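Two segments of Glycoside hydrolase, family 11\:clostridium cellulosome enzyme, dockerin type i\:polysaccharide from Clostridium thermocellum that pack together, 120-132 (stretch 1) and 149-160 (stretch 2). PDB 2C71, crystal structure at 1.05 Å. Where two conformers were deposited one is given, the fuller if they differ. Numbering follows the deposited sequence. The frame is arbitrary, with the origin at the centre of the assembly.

Stretch 1 (120-132) FVGGLTANDWIPS
Stretch 2, residues 149-160: GTIILLHDVQPE

Stretch 2 supplies a strand that includes residues 151-155. Stretch 1 has no regular helix or strand; it runs extended beside the strand around Leu 124, then turns after Ala 126, where Ile 130 N bonds to Asn 127 O at 3.3 Å. The two run in the same direction: Gly 123 pairs with Ile 151 (CA to CA 4.7 Å), Leu 124 with Ile 152 (CA to CA 4.9 Å) and Thr 125 with Leu 153 (CA to CA 5.0 Å). Together they bury 747 Å².

The backbones meet in a single bridge, at Leu 124 and Ile 152. Leu 124 uses both of its backbone polar groups. Leu 124 N donates to Ile 151 O at 2.8 Å (angle 152°), and Leu 124 O accepts from Leu 153 N at 2.8 Å (163°). The two bonds thus straddle Ile 152, as in a parallel pairing. Leu 124 has phi/psi -69/125; Ile 151, Ile 152 and Leu 153 lie near -97/116.

Gly 123 (phi/psi 123/173) brings its CA to 3.1 Å from Ile 151 O. A CB here would lie 2.6 Å from Ile 151 O, a clash, and would also jam against the preceding carbonyl O. Glycine fits on both counts.

Beyond Thr 125 the pairing gives way to water and side chains. Water 1 accepts from Ala 126 N at 2.9 Å. It donates to Leu 153 O at 2.7 Å and to Asp 128 OD1 at 2.7 Å. The water therefore joins Ala 126 N to Leu 153 O, which stand 4.2 Å apart, too far for a direct bond.

Asp 128 is the main polar anchor. Its chi1 is 85° (p) and chi2 -41°, and its CB points toward stretch 2. Asp 128 OD1 accepts from His 155 ND1 at 2.8 Å (164°), at the edge of the imidazole and near its plane. Asp 128 OD2 accepts from His 155 N at 2.9 Å (166°) and is also bonded elsewhere in the structure. The carboxylate thus grips one residue by ring and backbone. A buried aspartate is suited to this place because its oxygens have donors. His 155 has chi1 -66° (m) and chi2 76°, which aims ND1 at OD1.

Van der Waals contacts, mostly between apolar side chains, add to the packing. Val 121 (m) sets CG1 3.9 Å from Ile 151 CD1; Ile 151 is m, t. Leu 124 (t, p) lays CB 3.9 Å from Thr 150 CG2. Leu 153 (t, t) points toward stretch 1 and has the largest covered area, 80 Å². Leu 153 CD1 lies 3.7 Å from Gly 122 O and 4.0 Å from Thr 125 CG2. Leu 154 (m, t) starts sideways, but its end comes nearer: Leu 154 CD2 is 3.9 Å from Ala 126 CB. The small alanine points toward the strand.

Trp 129 (chi1 64°, p; chi2 94°) approaches the histidine obliquely, CE3 to His 155 CE1 3.9 Å. Trp 129 CB lies 3.2 Å from Gln 158 OE1. Gln 158 is m, m with chi3 -65°; its NE2 makes a weak bond to Val 157 O, 3.2 Å. At the far end, Pro 131 CG rests 3.8 Å from Pro 159 O.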

# COMPACT_ATOMS: atom_id res chain seq x y z
N PHE A 120 -8.84 7.62 0.54
CA PHE A 120 -7.53 7.93 1.07
C PHE A 120 -7.18 6.99 2.23
O PHE A 120 -7.97 6.83 3.17
CB PHE A 120 -7.46 9.35 1.62
CG PHE A 120 -7.33 10.44 0.57
CD1 PHE A 120 -8.20 10.55 -0.50
CD2 PHE A 120 -6.37 11.42 0.73
CE1 PHE A 120 -8.11 11.60 -1.41
CE2 PHE A 120 -6.25 12.48 -0.17
CZ PHE A 120 -7.11 12.56 -1.24
N VAL A 121 -6.01 6.37 2.15
CA VAL A 121 -5.54 5.49 3.21
C VAL A 121 -4.19 5.95 3.75
O VAL A 121 -3.32 6.37 2.99
CB VAL A 121 -5.43 4.03 2.73
CG1 VAL A 121 -6.81 3.42 2.55
CG2 VAL A 121 -4.63 3.96 1.44
N GLY A 122 -4.01 5.85 5.06
CA GLY A 122 -2.71 6.04 5.68
C GLY A 122 -2.17 4.76 6.29
O GLY A 122 -1.71 3.87 5.58
N GLY A 123 -2.23 4.68 7.62
CA GLY A 123 -1.97 3.43 8.31
C GLY A 123 -0.85 3.55 9.33
O GLY A 123 -0.14 4.55 9.45
N LEU A 124 -0.70 2.48 10.08
CA LEU A 124 0.34 2.28 11.09
C LEU A 124 1.70 2.16 10.40
O LEU A 124 1.88 1.28 9.58
CB LEU A 124 0.04 0.97 11.85
CG LEU A 124 1.09 0.48 12.86
CD1 LEU A 124 1.11 1.40 14.09
CD2 LEU A 124 0.80 -0.98 13.24
N THR A 125 2.66 2.99 10.77
CA THR A 125 3.99 2.88 10.20
C THR A 125 4.91 2.14 11.15
O THR A 125 4.59 1.93 12.32
CB THR A 125 4.53 4.27 9.87
OG1 THR A 125 4.66 5.02 11.06
CG2 THR A 125 3.65 5.04 8.88
N ALA A 126 6.09 1.77 10.64
CA ALA A 126 6.99 0.86 11.34
C ALA A 126 8.46 1.22 11.16
O ALA A 126 9.33 0.37 11.28
CB ALA A 126 6.74 -0.58 10.93
N ASN A 127 8.74 2.49 10.81
CA ASN A 127 10.10 2.99 10.69
C ASN A 127 10.90 2.20 9.65
O ASN A 127 12.13 2.15 9.73
CB ASN A 127 10.80 3.08 12.04
CG ASN A 127 10.11 4.02 13.00
OD1 ASN A 127 10.11 3.79 14.21
ND2 ASN A 127 9.53 5.07 12.50
N ASP A 128 10.22 1.66 8.62
CA ASP A 128 10.91 0.78 7.68
C ASP A 128 11.49 1.50 6.50
O ASP A 128 11.97 0.86 5.56
CB ASP A 128 10.04 -0.41 7.26
CG ASP A 128 9.09 -0.11 6.12
OD1 ASP A 128 8.51 1.00 6.14
OD2 ASP A 128 8.94 -1.00 5.24
N TRP A 129 11.53 2.83 6.57
CA TRP A 129 12.29 3.69 5.65
C TRP A 129 13.64 4.07 6.22
O TRP A 129 14.37 4.86 5.61
CB TRP A 129 11.47 4.91 5.27
CG TRP A 129 11.19 5.80 6.45
CD1 TRP A 129 11.92 6.87 6.86
CD2 TRP A 129 10.11 5.67 7.37
NE1 TRP A 129 11.35 7.40 8.01
CE2 TRP A 129 10.24 6.69 8.33
CE3 TRP A 129 8.99 4.81 7.44
CZ2 TRP A 129 9.31 6.85 9.39
CZ3 TRP A 129 8.08 4.99 8.47
CH2 TRP A 129 8.26 5.97 9.42
N ILE A 130 13.96 3.57 7.41
CA ILE A 130 15.19 3.93 8.13
C ILE A 130 16.12 2.72 8.05
O ILE A 130 15.86 1.69 8.71
CB ILE A 130 14.86 4.31 9.59
CG1 ILE A 130 13.85 5.47 9.59
CG2 ILE A 130 16.15 4.63 10.34
CD1 ILE A 130 13.40 5.91 11.01
N PRO A 131 17.11 2.71 7.14
CA PRO A 131 17.93 1.50 6.92
C PRO A 131 18.66 0.94 8.11
O PRO A 131 19.06 -0.23 8.09
CB PRO A 131 18.92 1.89 5.81
CG PRO A 131 18.23 2.89 5.04
CD PRO A 131 17.40 3.72 6.10
N SER A 132 18.91 1.73 9.14
CA SER A 132 19.56 1.18 10.31
C SER A 132 18.64 0.28 11.13
O SER A 132 19.14 -0.45 12.01
CB SER A 132 20.08 2.32 11.19
OG SER A 132 19.00 3.10 11.65
N GLY A 149 -8.68 -4.32 12.31
CA GLY A 149 -8.97 -3.27 11.37
C GLY A 149 -7.78 -2.39 10.96
O GLY A 149 -7.95 -1.53 10.09
N THR A 150 -6.60 -2.61 11.54
CA THR A 150 -5.46 -1.76 11.19
C THR A 150 -5.05 -1.94 9.73
O THR A 150 -4.94 -3.06 9.22
CB THR A 150 -4.27 -2.11 12.08
OG1 THR A 150 -4.60 -1.84 13.46
CG2 THR A 150 -2.98 -1.42 11.71
N ILE A 151 -4.71 -0.81 9.10
CA ILE A 151 -3.99 -0.76 7.83
C ILE A 151 -2.51 -0.59 8.18
O ILE A 151 -2.17 0.37 8.88
CB ILE A 151 -4.50 0.35 6.95
CG1 ILE A 151 -5.99 0.16 6.59
CG2 ILE A 151 -3.63 0.52 5.71
CD1 ILE A 151 -6.64 1.38 5.90
N ILE A 152 -1.66 -1.51 7.76
CA ILE A 152 -0.22 -1.49 8.06
C ILE A 152 0.50 -0.88 6.86
O ILE A 152 0.36 -1.39 5.74
CB ILE A 152 0.31 -2.92 8.27
CG1 ILE A 152 -0.44 -3.67 9.39
CG2 ILE A 152 1.81 -2.86 8.55
CD1 ILE A 152 -0.20 -5.13 9.38
N LEU A 153 1.23 0.20 7.07
CA LEU A 153 1.98 0.93 6.04
C LEU A 153 3.45 0.49 6.12
O LEU A 153 4.17 0.86 7.06
CB LEU A 153 1.82 2.41 6.20
CG LEU A 153 2.38 3.29 5.07
CD1 LEU A 153 1.92 4.73 5.30
CD2 LEU A 153 3.88 3.25 4.88
N LEU A 154 3.89 -0.33 5.16
CA LEU A 154 5.27 -0.69 4.93
C LEU A 154 5.69 -0.22 3.54
O LEU A 154 4.89 0.27 2.76
CB LEU A 154 5.46 -2.22 5.09
CG LEU A 154 5.23 -2.75 6.49
CD1 LEU A 154 5.22 -4.29 6.48
CD2 LEU A 154 6.33 -2.22 7.47
N HIS A 155 6.98 -0.38 3.24
CA HIS A 155 7.52 -0.05 1.91
C HIS A 155 8.07 -1.32 1.29
O HIS A 155 8.91 -2.00 1.91
CB HIS A 155 8.67 0.97 2.03
CG HIS A 155 8.21 2.30 2.56
ND1 HIS A 155 7.92 2.53 3.88
CD2 HIS A 155 7.94 3.45 1.90
CE1 HIS A 155 7.49 3.77 4.02
NE2 HIS A 155 7.48 4.35 2.83
N ASP A 156 7.69 -1.62 0.05
CA ASP A 156 8.42 -2.69 -0.67
C ASP A 156 9.72 -2.17 -1.20
O ASP A 156 10.67 -2.95 -1.38
CB ASP A 156 7.61 -3.44 -1.70
CG ASP A 156 6.91 -2.56 -2.71
OD1 ASP A 156 6.32 -1.54 -2.32
OD2 ASP A 156 6.86 -3.02 -3.90
N VAL A 157 9.83 -0.87 -1.49
CA VAL A 157 10.99 -0.31 -2.14
C VAL A 157 11.50 0.88 -1.31
O VAL A 157 10.76 1.83 -1.06
CB VAL A 157 10.62 0.15 -3.58
CG1 VAL A 157 11.87 0.65 -4.29
CG2 VAL A 157 10.01 -1.02 -4.38
N GLN A 158 12.77 0.80 -0.92
CA GLN A 158 13.52 1.86 -0.21
C GLN A 158 14.98 1.60 -0.50
O GLN A 158 15.37 0.49 -0.84
CB GLN A 158 13.34 1.77 1.30
CG GLN A 158 12.02 2.34 1.81
CD GLN A 158 11.99 3.80 1.67
OE1 GLN A 158 12.80 4.53 2.35
NE2 GLN A 158 11.07 4.30 0.89
N PRO A 159 15.83 2.62 -0.31
CA PRO A 159 17.28 2.38 -0.33
C PRO A 159 17.66 1.30 0.69
O PRO A 159 17.09 1.23 1.78
CB PRO A 159 17.89 3.76 0.01
CG PRO A 159 16.81 4.76 -0.44
CD PRO A 159 15.51 4.04 -0.07
N GLU A 160 18.67 0.52 0.34
CA GLU A 160 19.10 -0.58 1.21
C GLU A 160 20.17 -0.16 2.20
O GLU A 160 20.84 0.86 2.01
CB GLU A 160 19.53 -1.74 0.37
CG GLU A 160 18.33 -2.25 -0.42
CD GLU A 160 18.63 -3.41 -1.32
OE1 GLU A 160 18.61 -4.56 -0.85
OE2 GLU A 160 18.85 -3.16 -2.52
O HOH W 1 6.55 1.94 7.80